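Local coordinates for uncharacterized protein (PDB 5V00), which is a bicupin protein of the HutD family involved in histidine utilization, although its precise molecular role remains unknown, at residues Thr144-Ser149 with Cys185-Thr190. Numbering follows the deposited sequence.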
ATOM      1  N   THR B 144      10.717  10.609  -2.505  1.00 18.28           N
ATOM      2  CA  THR B 144       9.989   9.730  -1.578  1.00 17.77           C
ATOM      3  C   THR B 144      10.733   9.649  -0.254  1.00 19.53           C
ATOM      4  O   THR B 144      11.940   9.493  -0.211  1.00 18.26           O
ATOM      5  CB  THR B 144       9.877   8.319  -2.166  1.00 20.62           C
ATOM      6  OG1 THR B 144       9.152   8.398  -3.386  1.00 23.30           O
ATOM      7  CG2 THR B 144       9.174   7.357  -1.224  1.00 22.19           C
ATOM      8  N   VAL B 145      10.005   9.832   0.798  1.00 17.90           N
ATOM      9  CA  VAL B 145      10.516   9.718   2.153  1.00 17.16           C
ATOM     10  C   VAL B 145       9.718   8.705   2.908  1.00 20.74           C
ATOM     11  O   VAL B 145       8.471   8.773   2.950  1.00 18.90           O
ATOM     12  CB  VAL B 145      10.539  11.091   2.930  1.00 18.12           C
ATOM     13  CG1 VAL B 145      11.134  10.851   4.322  1.00 20.92           C
ATOM     14  CG2 VAL B 145      11.317  12.124   2.160  1.00 19.94           C
ATOM     15  N   LEU B 146      10.394   7.781   3.595  1.00 17.21           N
ATOM     16  CA  LEU B 146       9.760   6.692   4.286  1.00 17.93           C
ATOM     17  C   LEU B 146      10.208   6.739   5.759  1.00 18.11           C
ATOM     18  O   LEU B 146      11.431   6.978   6.046  1.00 18.26           O
ATOM     19  CB  LEU B 146      10.128   5.307   3.697  1.00 19.36           C
ATOM     20  CG  LEU B 146       9.711   5.185   2.243  1.00 23.26           C
ATOM     21  CD1 LEU B 146      10.629   4.122   1.610  1.00 26.96           C
ATOM     22  CD2 LEU B 146       8.277   4.676   2.216  1.00 23.74           C
ATOM     23  N   VAL B 147       9.289   6.530   6.654  1.00 15.92           N
ATOM     24  CA  VAL B 147       9.544   6.489   8.107  1.00 16.13           C
ATOM     25  C   VAL B 147       8.968   5.215   8.651  1.00 17.72           C
ATOM     26  O   VAL B 147       7.765   5.070   8.747  1.00 17.92           O
ATOM     27  CB  VAL B 147       9.000   7.715   8.890  1.00 15.88           C
ATOM     28  CG1 VAL B 147       9.365   7.653  10.336  1.00 18.55           C
ATOM     29  CG2 VAL B 147       9.517   9.014   8.311  1.00 17.40           C
ATOM     30  N   PHE B 148       9.842   4.286   9.083  1.00 16.14           N
ATOM     31  CA  PHE B 148       9.425   2.958   9.569  1.00 17.43           C
ATOM     32  C   PHE B 148       9.660   2.870  11.059  1.00 20.10           C
ATOM     33  O   PHE B 148      10.800   2.996  11.524  1.00 18.72           O
ATOM     34  CB  PHE B 148      10.254   1.877   8.869  1.00 16.56           C
ATOM     35  CG  PHE B 148       9.978   0.474   9.335  1.00 16.91           C
ATOM     36  CD1 PHE B 148       8.842  -0.195   8.900  1.00 19.78           C
ATOM     37  CD2 PHE B 148      10.865  -0.186  10.176  1.00 17.76           C
ATOM     38  CE1 PHE B 148       8.552  -1.456   9.344  1.00 19.91           C
ATOM     39  CE2 PHE B 148      10.577  -1.418  10.678  1.00 18.65           C
ATOM     40  CZ  PHE B 148       9.462  -2.123  10.198  1.00 18.61           C
ATOM     41  N   SER B 149       8.599   2.704  11.832  1.00 17.90           N
ATOM     42  CA  SER B 149       8.636   2.673  13.291  1.00 19.44           C
ATOM     43  C   SER B 149       9.062   1.343  13.914  1.00 21.25           C
ATOM     44  O   SER B 149       8.559   0.286  13.468  1.00 19.84           O
ATOM     45  CB  SER B 149       7.234   3.001  13.838  1.00 19.74           C
ATOM     46  OG  SER B 149       7.197   2.834  15.230  1.00 19.51           O
ATOM     47  N   CYS B 185      13.413   4.128  11.342  1.00 16.95           N
ATOM     48  CA  CYS B 185      14.320   4.163  10.226  1.00 17.84           C
ATOM     49  C   CYS B 185      13.832   5.168   9.190  1.00 19.48           C
ATOM     50  O   CYS B 185      12.627   5.190   8.835  1.00 18.64           O
ATOM     51  CB  CYS B 185      14.487   2.777   9.582  1.00 18.79           C
ATOM     52  SG  CYS B 185      15.789   2.700   8.322  1.00 17.68           S
ATOM     53  N   LEU B 186      14.698   6.055   8.797  1.00 15.89           N
ATOM     54  CA  LEU B 186      14.446   7.099   7.794  1.00 17.14           C
ATOM     55  C   LEU B 186      15.022   6.673   6.458  1.00 18.31           C
ATOM     56  O   LEU B 186      16.231   6.442   6.355  1.00 19.07           O
ATOM     57  CB  LEU B 186      15.088   8.447   8.184  1.00 16.91           C
ATOM     58  CG  LEU B 186      14.670   9.020   9.530  1.00 18.65           C
ATOM     59  CD1 LEU B 186      15.438  10.287   9.770  1.00 22.30           C
ATOM     60  CD2 LEU B 186      13.166   9.188   9.705  1.00 19.97           C
ATOM     61  N   ILE B 187      14.210   6.532   5.410  1.00 16.08           N
ATOM     62  CA  ILE B 187      14.686   6.203   4.081  1.00 17.03           C
ATOM     63  C   ILE B 187      14.264   7.272   3.085  1.00 19.59           C
ATOM     64  O   ILE B 187      13.108   7.745   3.128  1.00 18.04           O
ATOM     65  CB  ILE B 187      14.207   4.824   3.636  1.00 17.37           C
ATOM     66  CG1 ILE B 187      14.782   3.750   4.587  1.00 20.26           C
ATOM     67  CG2 ILE B 187      14.480   4.519   2.200  1.00 19.30           C
ATOM     68  CD1 ILE B 187      14.223   2.386   4.396  1.00 22.95           C
ATOM     69  N   GLU B 188      15.134   7.640   2.181  1.00 17.21           N
ATOM     70  CA  GLU B 188      14.847   8.597   1.189  1.00 15.88           C
ATOM     71  C   GLU B 188      15.258   8.043  -0.199  1.00 20.54           C
ATOM     72  O   GLU B 188      16.355   7.493  -0.373  1.00 21.68           O
ATOM     73  CB  GLU B 188      15.568   9.890   1.412  1.00 18.24           C
ATOM     74  CG  GLU B 188      15.185  10.582   2.693  1.00 19.03           C
ATOM     75  CD  GLU B 188      15.938  11.932   2.926  1.00 21.29           C
ATOM     76  OE1 GLU B 188      16.506  12.523   2.018  1.00 26.61           O
ATOM     77  OE2 GLU B 188      15.916  12.345   4.015  1.00 34.57           O
ATOM     78  N   LEU B 189      14.370   8.177  -1.147  1.00 17.67           N
ATOM     79  CA  LEU B 189      14.571   7.606  -2.494  1.00 17.13           C
ATOM     80  C   LEU B 189      14.180   8.620  -3.530  1.00 21.37           C
ATOM     81  O   LEU B 189      13.111   9.259  -3.424  1.00 20.82           O
ATOM     82  CB  LEU B 189      13.781   6.326  -2.630  1.00 19.53           C
ATOM     83  CG  LEU B 189      14.214   5.173  -1.716  1.00 21.51           C
ATOM     84  CD1 LEU B 189      13.073   4.317  -1.411  1.00 23.63           C
ATOM     85  CD2 LEU B 189      15.251   4.356  -2.515  1.00 24.97           C
ATOM     86  N   THR B 190      14.996   8.728  -4.558  1.00 20.09           N
ATOM     87  CA  THR B 190      14.770   9.654  -5.700  1.00 20.03           C
ATOM     88  C   THR B 190      15.182   8.994  -7.024  1.00 22.72           C
ATOM     89  O   THR B 190      16.286   8.481  -7.141  1.00 20.12           O
ATOM     90  CB  THR B 190      15.567  10.940  -5.489  1.00 23.83           C
ATOM     91  OG1 THR B 190      15.106  11.578  -4.294  1.00 23.26           O
ATOM     92  CG2 THR B 190      15.421  11.862  -6.634  1.00 26.49           C
TER
HETATM   93  O   HOH W   1      11.145   8.366  -5.648  1.00 42.17           O
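Strands 144-149 and 185-190 run antiparallel, 163° between their directions and 4.7 Å apart at closest approach, joined by six backbone hydrogen bonds grouped as reciprocal pairs at Thr144 with Leu189, Leu146 with Ile187 and Phe148 with Cys185. The middle pair has the shortest and the straightest of the six: Leu146 N meets Ile187 O at 2.8 Å, and Ile187 N returns to Leu146 O with 172° at the hydrogen. In the two non-hydrogen-bonded pairs between them, CA-H groups face carbonyls instead, as where Glu188 CA lies 3.3 Å from Thr144 O. Both strands are interior members of one antiparallel sheet, flanked by strands 166-170 and 125-132, in what is probably the C-terminal cupin domain of this bicupin. The sheet's two faces meet different surroundings. On the face of Leu146, the CG of that residue stands anti to the carbonyl carbon (chi1 -60°), and the side chain crosses those of Ile187 and Leu189 obliquely, its CD1 touching Ile187 CG2 and Leu189 CD1, each at 3.9 Å. This apolar cluster packs against Trp47 and Leu49 of strand 47-54, while the Phe148 ring, turned away from strand 185-190, stacks with Phe116. The other face carries Val147 and Leu186 side by side, with Leu186 CD2 lying against both valine methyls and 3.9 Å from CG2. Next along, Val145 CG2 meets the aliphatic CG of Glu188, whose OE1 is held by Ser140; Phe138 packs over this face. At the Thr144 end a water hydrogen-bonds to Thr144 OG1, which also bonds Asp170 OD1, and donates to Leu189 O, a second bond besides that from Thr144 N.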